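Local coordinates for uncharacterized protein (Pseudomonas aeruginosa, PDB 4O8B) that probably binds promoter DNA through a Cro/C1-type helix-turn-helix domain as a transcriptional regulator that controls motility and biofilm formation, at residues R5-R10 with Q37-R42; M22-D27 with E51-V56; L57-A62 with L74-S79. All coordinates share one frame; numbering follows the deposited sequence.

Contact 1: R5-R10 with Q37-R42; sequences RLKAAR and QYERER
In the helix-turn-helix domain, K7 and R10 of the first helix, 3-13, meet E39 in the last turn of helix 28-39 in a three-residue salt-bridge network. R10 grips the carboxylate side-on with two nitrogens, one to each oxygen. NE donates to E39 OE1 at 2.6 Å in a nearly straight bond, and NH2 reaches E39 OE2 at 3.1 Å. Both oxygens use their syn lone pairs, and the guanidinium and carboxylate planes differ by 12°, the evidence for a nearly coplanar side-on pair. R10 comes into this position with CD anti along the chain and a bend at chi3 (72°) that turns NE toward E39.

K7 approaches from another direction: its NZ lies 2.8 Å from E39 OE2, on the anti side and 35° out of the carboxylate plane, and the lysine chain bends at chi3 and chi4 to get there. OE2 therefore accepts from both cations, while Q17 NE2 is a further donor to it. Two nearby positive groups would be expected to stabilise the charged form of this buried glutamate.

Next to the ionic group, L6 supplies the apolar part. Its CD2 touches E39 CG at 3.4 Å and Y38 CB at 3.6 Å, so the methylene base of the glutamate packs on leucine while its tip is ionic. Just beyond E39, the positive phi of E41 marks a Schellman motif.

L6 also packs on L53 and L57 of helix 47-57, Y38 reaches T49 of that helix, and R10 touches Q17 and L20 of helix 17-22.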
loop_
_atom_site.group_PDB
_atom_site.type_symbol
_atom_site.label_atom_id
_atom_site.label_comp_id
_atom_site.label_asym_id
_atom_site.label_seq_id
_atom_site.Cartn_x
_atom_site.Cartn_y
_atom_site.Cartn_z
ATOM N N ARG A 5 1.846 2.144 -11.005
ATOM C CA ARG A 5 0.571 1.890 -10.328
ATOM C C ARG A 5 -0.410 3.026 -10.585
ATOM O O ARG A 5 -1.600 2.795 -10.789
ATOM C CB ARG A 5 0.803 1.743 -8.825
ATOM C CG ARG A 5 1.826 0.671 -8.460
ATOM C CD ARG A 5 1.280 -0.729 -8.689
ATOM N NE ARG A 5 2.319 -1.744 -8.519
ATOM C CZ ARG A 5 2.828 -2.468 -9.516
ATOM N NH1 ARG A 5 2.401 -2.283 -10.759
ATOM N NH2 ARG A 5 3.785 -3.351 -9.267
ATOM N N LEU A 6 0.094 4.256 -10.575
ATOM C CA LEU A 6 -0.745 5.423 -10.816
ATOM C C LEU A 6 -1.240 5.423 -12.259
ATOM O O LEU A 6 -2.399 5.720 -12.530
ATOM C CB LEU A 6 0.041 6.706 -10.533
ATOM C CG LEU A 6 -0.692 8.035 -10.767
ATOM C CD1 LEU A 6 -1.801 8.214 -9.737
ATOM C CD2 LEU A 6 0.306 9.175 -10.674
ATOM N N LYS A 7 -0.351 5.080 -13.188
ATOM C CA LYS A 7 -0.699 5.034 -14.599
ATOM C C LYS A 7 -1.648 3.869 -14.855
ATOM O O LYS A 7 -2.655 4.013 -15.561
ATOM C CB LYS A 7 0.563 4.868 -15.457
ATOM C CG LYS A 7 0.339 5.132 -16.945
ATOM C CD LYS A 7 1.603 4.872 -17.759
ATOM C CE LYS A 7 2.725 5.839 -17.399
ATOM N NZ LYS A 7 2.400 7.247 -17.780
ATOM N N ALA A 8 -1.326 2.715 -14.278
ATOM C CA ALA A 8 -2.142 1.514 -14.435
ATOM C C ALA A 8 -3.538 1.732 -13.869
ATOM O O ALA A 8 -4.517 1.201 -14.389
ATOM C CB ALA A 8 -1.471 0.341 -13.738
ATOM N N ALA A 9 -3.625 2.518 -12.793
ATOM C CA ALA A 9 -4.898 2.798 -12.148
ATOM C C ALA A 9 -5.702 3.824 -12.937
ATOM O O ALA A 9 -6.934 3.851 -12.853
ATOM C CB ALA A 9 -4.659 3.296 -10.733
ATOM N N ARG A 10 -5.012 4.674 -13.700
ATOM C CA ARG A 10 -5.674 5.688 -14.502
ATOM C C ARG A 10 -6.209 5.088 -15.789
ATOM O O ARG A 10 -7.229 5.540 -16.320
ATOM C CB ARG A 10 -4.708 6.836 -14.809
ATOM C CG ARG A 10 -5.220 7.803 -15.866
ATOM C CD ARG A 10 -4.358 9.054 -15.954
ATOM N NE ARG A 10 -3.049 8.805 -16.560
ATOM C CZ ARG A 10 -2.871 8.427 -17.828
ATOM N NH1 ARG A 10 -3.915 8.245 -18.630
ATOM N NH2 ARG A 10 -1.642 8.235 -18.291
ATOM N N GLN A 37 4.256 14.331 -14.270
ATOM C CA GLN A 37 5.356 14.406 -13.310
ATOM C C GLN A 37 5.173 13.335 -12.237
ATOM O O GLN A 37 6.139 12.706 -11.810
ATOM C CB GLN A 37 5.405 15.788 -12.657
ATOM C CG GLN A 37 5.893 16.900 -13.577
ATOM C CD GLN A 37 7.330 16.692 -14.025
ATOM O OE1 GLN A 37 7.660 15.693 -14.669
ATOM N NE2 GLN A 37 8.197 17.640 -13.693
ATOM N N TYR A 38 3.928 13.130 -11.805
ATOM C CA TYR A 38 3.637 12.128 -10.794
ATOM C C TYR A 38 3.894 10.722 -11.332
ATOM O O TYR A 38 4.590 9.919 -10.702
ATOM C CB TYR A 38 2.178 12.211 -10.332
ATOM C CG TYR A 38 1.856 13.346 -9.383
ATOM C CD1 TYR A 38 2.828 13.870 -8.525
ATOM C CD2 TYR A 38 0.564 13.865 -9.307
ATOM C CE1 TYR A 38 2.514 14.862 -7.600
ATOM C CE2 TYR A 38 0.237 14.859 -8.381
ATOM C CZ TYR A 38 1.217 15.361 -7.542
ATOM O OH TYR A 38 0.897 16.334 -6.625
ATOM N N GLU A 39 3.325 10.430 -12.500
ATOM C CA GLU A 39 3.476 9.121 -13.121
ATOM C C GLU A 39 4.918 8.836 -13.527
ATOM O O GLU A 39 5.301 7.683 -13.724
ATOM C CB GLU A 39 2.564 9.016 -14.343
ATOM C CG GLU A 39 1.098 9.260 -14.024
ATOM C CD GLU A 39 0.191 8.958 -15.194
ATOM O OE1 GLU A 39 -1.035 8.838 -14.979
ATOM O OE2 GLU A 39 0.692 8.850 -16.337
ATOM N N ARG A 40 5.712 9.893 -13.655
ATOM C CA ARG A 40 7.116 9.746 -14.024
ATOM C C ARG A 40 7.915 9.665 -12.729
ATOM O O ARG A 40 9.099 9.344 -12.729
ATOM C CB ARG A 40 7.581 10.953 -14.843
ATOM C CG ARG A 40 8.900 10.738 -15.563
ATOM C CD ARG A 40 8.701 9.919 -16.830
ATOM N NE ARG A 40 7.945 10.661 -17.835
ATOM C CZ ARG A 40 8.382 11.767 -18.432
ATOM N NH1 ARG A 40 9.577 12.260 -18.127
ATOM N NH2 ARG A 40 7.629 12.380 -19.338
ATOM N N GLU A 41 7.235 9.965 -11.629
ATOM C CA GLU A 41 7.833 9.954 -10.301
ATOM C C GLU A 41 8.812 11.104 -10.123
ATOM O O GLU A 41 9.622 11.112 -9.192
ATOM C CB GLU A 41 8.525 8.614 -10.035
ATOM C CG GLU A 41 7.605 7.414 -10.194
ATOM C CD GLU A 41 8.135 6.180 -9.500
ATOM O OE1 GLU A 41 9.356 6.119 -9.240
ATOM O OE2 GLU A 41 7.337 5.261 -9.227
ATOM N N ARG A 42 8.741 12.074 -11.030
ATOM C CA ARG A 42 9.584 13.256 -10.977
ATOM C C ARG A 42 9.026 14.145 -9.872
ATOM O O ARG A 42 9.698 15.059 -9.385
ATOM C CB ARG A 42 9.552 14.018 -12.301
ATOM C CG ARG A 42 10.412 13.440 -13.410
ATOM C CD ARG A 42 11.465 14.451 -13.861
ATOM N NE ARG A 42 11.862 14.263 -15.257
ATOM C CZ ARG A 42 11.179 14.736 -16.299
ATOM N NH1 ARG A 42 10.075 15.449 -16.109
ATOM N NH2 ARG A 42 11.616 14.518 -17.533
#

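Contact 2: M22-D27 with E51-V56; sequences MLVGMD and EQLAMV
Apolar packing carries most of the contact between L23 and V24, in the turn that follows helix 17-22, and Q52, L53 and V56 on one side of helix 47-57. Of the two turn residues, V24 has the larger share of it. Its CG1, anti to the carbonyl carbon (chi1 -81°), is directed at the helix and meets three side chains there: Q52 CB at 3.8 Å, V56 CG2 at 3.9 Å and, more loosely, L53 CD2 at 4.2 Å. V56 divides its two methyls between the two turn residues. While CG2 faces V24, CG1 is 3.7 Å from L23 CD1 and also lies close to L23 CB, so that the valine straddles neighbouring positions of the turn. The backbones agree with this pairing, since the CA atoms of V24 and Q52 are 6.3 Å apart and those of L23 and V56 7.1 Å.

Polar interaction is slight. Q52, extended beyond CG, brings NE2 to 3.2 Å from the carbonyl O of V24, but the N-H...O angle of 128° makes this a weak bond. The other end of the amide is held within its own helix, where OE1 accepts from R48 NH1.

Backbone bonding gives the turn its shape. G25 N bonds to M22 O, closing a type I turn, and M26 N bonds back to G21 O. With the positive phi of G25 (83°), these two bonds define a Schellman motif in which G25 is the C-prime residue; at these backbone angles a side chain would collide with the carbonyl O of V24.

Such a glycine turn between helices 17-22 and 28-39 matches the turn of a helix-turn-helix unit of the Cro/C1 type, packed here against helix 47-57.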
loop_
_atom_site.group_PDB
_atom_site.type_symbol
_atom_site.label_atom_id
_atom_site.label_comp_id
_atom_site.label_asym_id
_atom_site.label_seq_id
_atom_site.Cartn_x
_atom_site.Cartn_y
_atom_site.Cartn_z
ATOM N N MET A 22 -7.627 17.034 -13.370
ATOM C CA MET A 22 -8.667 17.972 -12.983
ATOM C C MET A 22 -9.613 17.391 -11.937
ATOM O O MET A 22 -10.129 18.116 -11.087
ATOM C CB MET A 22 -9.478 18.416 -14.207
ATOM C CG MET A 22 -8.689 19.233 -15.215
ATOM S SD MET A 22 -9.772 20.166 -16.313
ATOM C CE MET A 22 -10.389 18.863 -17.369
ATOM N N LEU A 23 -9.840 16.084 -11.994
ATOM C CA LEU A 23 -10.719 15.431 -11.037
ATOM C C LEU A 23 -10.213 15.589 -9.606
ATOM O O LEU A 23 -10.923 15.267 -8.648
ATOM C CB LEU A 23 -10.881 13.952 -11.378
ATOM C CG LEU A 23 -12.015 13.642 -12.360
ATOM C CD1 LEU A 23 -11.901 12.208 -12.853
ATOM C CD2 LEU A 23 -13.354 13.871 -11.675
ATOM N N VAL A 24 -8.988 16.084 -9.454
ATOM C CA VAL A 24 -8.427 16.298 -8.133
ATOM C C VAL A 24 -8.145 17.778 -7.860
ATOM O O VAL A 24 -7.336 18.114 -7.001
ATOM C CB VAL A 24 -7.127 15.476 -7.916
ATOM C CG1 VAL A 24 -7.479 14.046 -7.539
ATOM C CG2 VAL A 24 -6.282 15.497 -9.173
ATOM N N GLY A 25 -8.823 18.650 -8.605
ATOM C CA GLY A 25 -8.673 20.081 -8.408
ATOM C C GLY A 25 -7.512 20.811 -9.064
ATOM O O GLY A 25 -7.172 21.917 -8.638
ATOM N N MET A 26 -6.913 20.227 -10.096
ATOM C CA MET A 26 -5.789 20.868 -10.777
ATOM C C MET A 26 -6.248 21.873 -11.826
ATOM O O MET A 26 -7.368 21.793 -12.327
ATOM C CB MET A 26 -4.899 19.820 -11.442
ATOM C CG MET A 26 -4.107 18.967 -10.467
ATOM S SD MET A 26 -2.959 17.851 -11.292
ATOM C CE MET A 26 -1.814 17.527 -9.958
ATOM N N ASP A 27 -5.378 22.824 -12.156
ATOM C CA ASP A 27 -5.690 23.826 -13.165
ATOM C C ASP A 27 -5.612 23.182 -14.542
ATOM O O ASP A 27 -4.599 22.589 -14.904
ATOM C CB ASP A 27 -4.719 25.007 -13.089
ATOM C CG ASP A 27 -5.009 25.921 -11.909
ATOM O OD1 ASP A 27 -6.205 26.139 -11.605
ATOM O OD2 ASP A 27 -4.047 26.443 -11.299
ATOM N N GLU A 51 -4.595 10.465 -1.104
ATOM C CA GLU A 51 -5.940 10.051 -0.720
ATOM C C GLU A 51 -6.947 10.469 -1.790
ATOM O O GLU A 51 -7.921 9.761 -2.040
ATOM C CB GLU A 51 -6.315 10.683 0.627
ATOM C CG GLU A 51 -7.125 9.773 1.535
ATOM C CD GLU A 51 -7.448 10.421 2.869
ATOM O OE1 GLU A 51 -6.607 11.201 3.374
ATOM O OE2 GLU A 51 -8.533 10.134 3.426
ATOM N N GLN A 52 -6.705 11.620 -2.413
ATOM C CA GLN A 52 -7.592 12.131 -3.453
ATOM C C GLN A 52 -7.509 11.259 -4.702
ATOM O O GLN A 52 -8.529 10.933 -5.316
ATOM C CB GLN A 52 -7.217 13.569 -3.825
ATOM C CG GLN A 52 -7.290 14.562 -2.683
ATOM C CD GLN A 52 -6.950 15.975 -3.126
ATOM O OE1 GLN A 52 -6.314 16.732 -2.385
ATOM N NE2 GLN A 52 -7.383 16.339 -4.323
ATOM N N LEU A 53 -6.289 10.893 -5.079
ATOM C CA LEU A 53 -6.055 10.059 -6.252
ATOM C C LEU A 53 -6.685 8.690 -6.089
ATOM O O LEU A 53 -7.325 8.179 -7.007
ATOM C CB LEU A 53 -4.553 9.912 -6.496
ATOM C CG LEU A 53 -3.833 11.173 -6.983
ATOM C CD1 LEU A 53 -2.327 10.963 -6.945
ATOM C CD2 LEU A 53 -4.297 11.499 -8.399
ATOM N N ALA A 54 -6.499 8.094 -4.916
ATOM C CA ALA A 54 -7.054 6.779 -4.630
ATOM C C ALA A 54 -8.573 6.794 -4.724
ATOM O O ALA A 54 -9.173 5.925 -5.360
ATOM C CB ALA A 54 -6.618 6.321 -3.241
ATOM N N MET A 55 -9.196 7.784 -4.091
ATOM C CA MET A 55 -10.650 7.899 -4.099
ATOM C C MET A 55 -11.170 8.007 -5.528
ATOM O O MET A 55 -12.060 7.262 -5.931
ATOM C CB MET A 55 -11.077 9.134 -3.299
ATOM C CG MET A 55 -12.557 9.178 -2.962
ATOM S SD MET A 55 -13.067 7.754 -1.971
ATOM C CE MET A 55 -12.172 8.075 -0.450
ATOM N N VAL A 56 -10.604 8.944 -6.292
ATOM C CA VAL A 56 -11.011 9.154 -7.675
ATOM C C VAL A 56 -10.775 7.914 -8.525
ATOM O O VAL A 56 -11.691 7.431 -9.197
ATOM C CB VAL A 56 -10.245 10.336 -8.306
ATOM C CG1 VAL A 56 -10.647 10.506 -9.760
ATOM C CG2 VAL A 56 -10.525 11.609 -7.524
#

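Contact 3: L57-A62 with L74-S79; sequences LQVPMA and LILKVS
P60, in the loop after helix 47-57, presses its ring against I75, L76 and S79 of helix 69-79. Followed round the ring, CB lies 4.1 Å from I75 CG2, a loose methyl contact. CG, the next atom, approaches the serine: S79 OG is at 2.9 Å and S79 CB lies farther off. That is shorter than a normal C...O contact, so the exact spacing is doubtful. CD lies 3.8 Å from S79 OG and 4.0 Å from L76 CD2.

The same leucine methyl also receives V59, whose CG1 is 3.8 Å away, so L76 CD2 is met by both consecutive loop residues. Farther along the loop, A62 CB completes the apolar strip at 4.3 Å from I75 CD1.

S79 OG has its polar partner within the helix. Placed anti to the carbonyl carbon (chi1 -72°), it donates to I75 O at 2.8 Å, with a C=O...O angle of 174°, nearly in line with the carbonyl bond.

I75 also packs on I75 of the second subunit, and K77 forms a salt bridge with E94 of that subunit, which places this helix between the probable DNA-binding domain and the second subunit. Because the serine proton is spent on its own helix and, apart from S79 OG against the proline ring, the contacts across are carbon to carbon, the chemistry implies that shape and apolar burial, rather than directed bonds, join loop to helix.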
loop_
_atom_site.group_PDB
_atom_site.type_symbol
_atom_site.label_atom_id
_atom_site.label_comp_id
_atom_site.label_asym_id
_atom_site.label_seq_id
_atom_site.Cartn_x
_atom_site.Cartn_y
_atom_site.Cartn_z
ATOM N N LEU A 57 -9.550 7.399 -8.498
ATOM C CA LEU A 57 -9.198 6.209 -9.272
ATOM C C LEU A 57 -9.967 4.973 -8.818
ATOM O O LEU A 57 -10.005 3.969 -9.529
ATOM C CB LEU A 57 -7.693 5.946 -9.189
ATOM C CG LEU A 57 -6.808 6.673 -10.204
ATOM C CD1 LEU A 57 -5.346 6.449 -9.851
ATOM C CD2 LEU A 57 -7.111 6.158 -11.598
ATOM N N GLN A 58 -10.564 5.050 -7.633
ATOM C CA GLN A 58 -11.331 3.929 -7.096
ATOM C C GLN A 58 -10.462 2.725 -6.759
ATOM O O GLN A 58 -10.894 1.576 -6.901
ATOM C CB GLN A 58 -12.419 3.508 -8.082
ATOM C CG GLN A 58 -13.662 4.387 -8.079
ATOM C CD GLN A 58 -14.531 4.155 -6.861
ATOM O OE1 GLN A 58 -14.180 4.531 -5.739
ATOM N NE2 GLN A 58 -15.679 3.513 -7.078
ATOM N N VAL A 59 -9.234 2.981 -6.312
ATOM C CA VAL A 59 -8.319 1.908 -5.939
ATOM C C VAL A 59 -7.733 2.181 -4.565
ATOM O O VAL A 59 -7.558 3.340 -4.171
ATOM C CB VAL A 59 -7.159 1.759 -6.952
ATOM C CG1 VAL A 59 -7.669 1.137 -8.236
ATOM C CG2 VAL A 59 -6.541 3.126 -7.229
ATOM N N PRO A 60 -7.427 1.119 -3.801
ATOM C CA PRO A 60 -6.848 1.280 -2.463
ATOM C C PRO A 60 -5.536 2.052 -2.530
ATOM O O PRO A 60 -4.704 1.794 -3.396
ATOM C CB PRO A 60 -6.645 -0.160 -2.003
ATOM C CG PRO A 60 -7.746 -0.887 -2.696
ATOM C CD PRO A 60 -7.696 -0.299 -4.083
ATOM N N MET A 61 -5.363 2.997 -1.616
ATOM C CA MET A 61 -4.141 3.790 -1.577
ATOM C C MET A 61 -2.927 2.873 -1.575
ATOM O O MET A 61 -1.900 3.181 -2.188
ATOM C CB MET A 61 -4.122 4.671 -0.324
ATOM C CG MET A 61 -2.742 5.202 0.030
ATOM S SD MET A 61 -2.735 6.159 1.550
ATOM C CE MET A 61 -3.164 7.771 0.938
ATOM N N ALA A 62 -3.055 1.741 -0.883
ATOM C CA ALA A 62 -1.971 0.774 -0.789
ATOM C C ALA A 62 -1.486 0.322 -2.167
ATOM O O ALA A 62 -0.288 0.153 -2.381
ATOM C CB ALA A 62 -2.429 -0.436 0.020
ATOM N N LEU A 74 -3.213 -8.603 -6.405
ATOM C CA LEU A 74 -4.084 -9.225 -5.411
ATOM C C LEU A 74 -4.854 -8.165 -4.626
ATOM O O LEU A 74 -6.016 -8.367 -4.272
ATOM C CB LEU A 74 -3.257 -10.079 -4.448
ATOM C CG LEU A 74 -3.857 -11.431 -4.064
ATOM C CD1 LEU A 74 -3.789 -12.370 -5.264
ATOM C CD2 LEU A 74 -3.095 -12.029 -2.891
ATOM N N ILE A 75 -4.199 -7.038 -4.362
ATOM C CA ILE A 75 -4.817 -5.947 -3.610
ATOM C C ILE A 75 -6.014 -5.352 -4.360
ATOM O O ILE A 75 -6.955 -4.856 -3.736
ATOM C CB ILE A 75 -3.808 -4.811 -3.319
ATOM C CG1 ILE A 75 -2.682 -5.338 -2.433
ATOM C CG2 ILE A 75 -4.515 -3.642 -2.650
ATOM C CD1 ILE A 75 -1.744 -4.255 -1.924
ATOM N N LEU A 76 -5.965 -5.399 -5.682
ATOM C CA LEU A 76 -7.054 -4.872 -6.494
ATOM C C LEU A 76 -8.182 -5.884 -6.582
ATOM O O LEU A 76 -9.359 -5.525 -6.612
ATOM C CB LEU A 76 -6.563 -4.523 -7.903
ATOM C CG LEU A 76 -5.590 -3.349 -8.032
ATOM C CD1 LEU A 76 -5.425 -3.001 -9.504
ATOM C CD2 LEU A 76 -6.129 -2.144 -7.266
ATOM N N LYS A 77 -7.809 -7.158 -6.621
ATOM C CA LYS A 77 -8.789 -8.235 -6.707
ATOM C C LYS A 77 -9.609 -8.346 -5.426
ATOM O O LYS A 77 -10.837 -8.326 -5.467
ATOM C CB LYS A 77 -8.092 -9.566 -6.999
ATOM C CG LYS A 77 -7.473 -9.638 -8.383
ATOM C CD LYS A 77 -6.895 -11.012 -8.655
ATOM C CE LYS A 77 -5.885 -10.958 -9.792
ATOM N NZ LYS A 77 -5.064 -12.206 -9.861
ATOM N N VAL A 78 -8.930 -8.460 -4.298
ATOM C CA VAL A 78 -9.608 -8.581 -3.012
ATOM C C VAL A 78 -10.499 -7.371 -2.743
ATOM O O VAL A 78 -11.550 -7.497 -2.108
ATOM C CB VAL A 78 -8.596 -8.734 -1.853
ATOM C CG1 VAL A 78 -7.686 -9.922 -2.116
ATOM C CG2 VAL A 78 -7.778 -7.467 -1.700
ATOM N N SER A 79 -10.087 -6.206 -3.225
ATOM C CA SER A 79 -10.859 -4.983 -3.031
ATOM C C SER A 79 -12.143 -4.995 -3.855
ATOM O O SER A 79 -13.161 -4.441 -3.437
ATOM C CB SER A 79 -10.027 -3.754 -3.419
ATOM O OG SER A 79 -9.006 -3.511 -2.474
#

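Overall arrangement
Contacts 1 and 2 have centres about 13 Å apart and interlock along the chain: their segments alternate, tying helices 3-13, 28-39 and 47-57 and the turn after helix 17-22 into one helix-turn-helix domain. They meet directly where Y38 CE2 lies 3.7 Å from M26 CE. Contact 3 comes later in series, its centre about 15 Å from that of contact 1 and 17 Å from that of contact 2. L57 at its start packs against L6 and A9 of helix 3-13, and V59 N probably bonds to A54 O in the Schellman motif that ends helix 47-57, linking contacts 2 and 3. Contact 3 thus joins the probable DNA-binding domain to helix 69-79, which meets the second subunit.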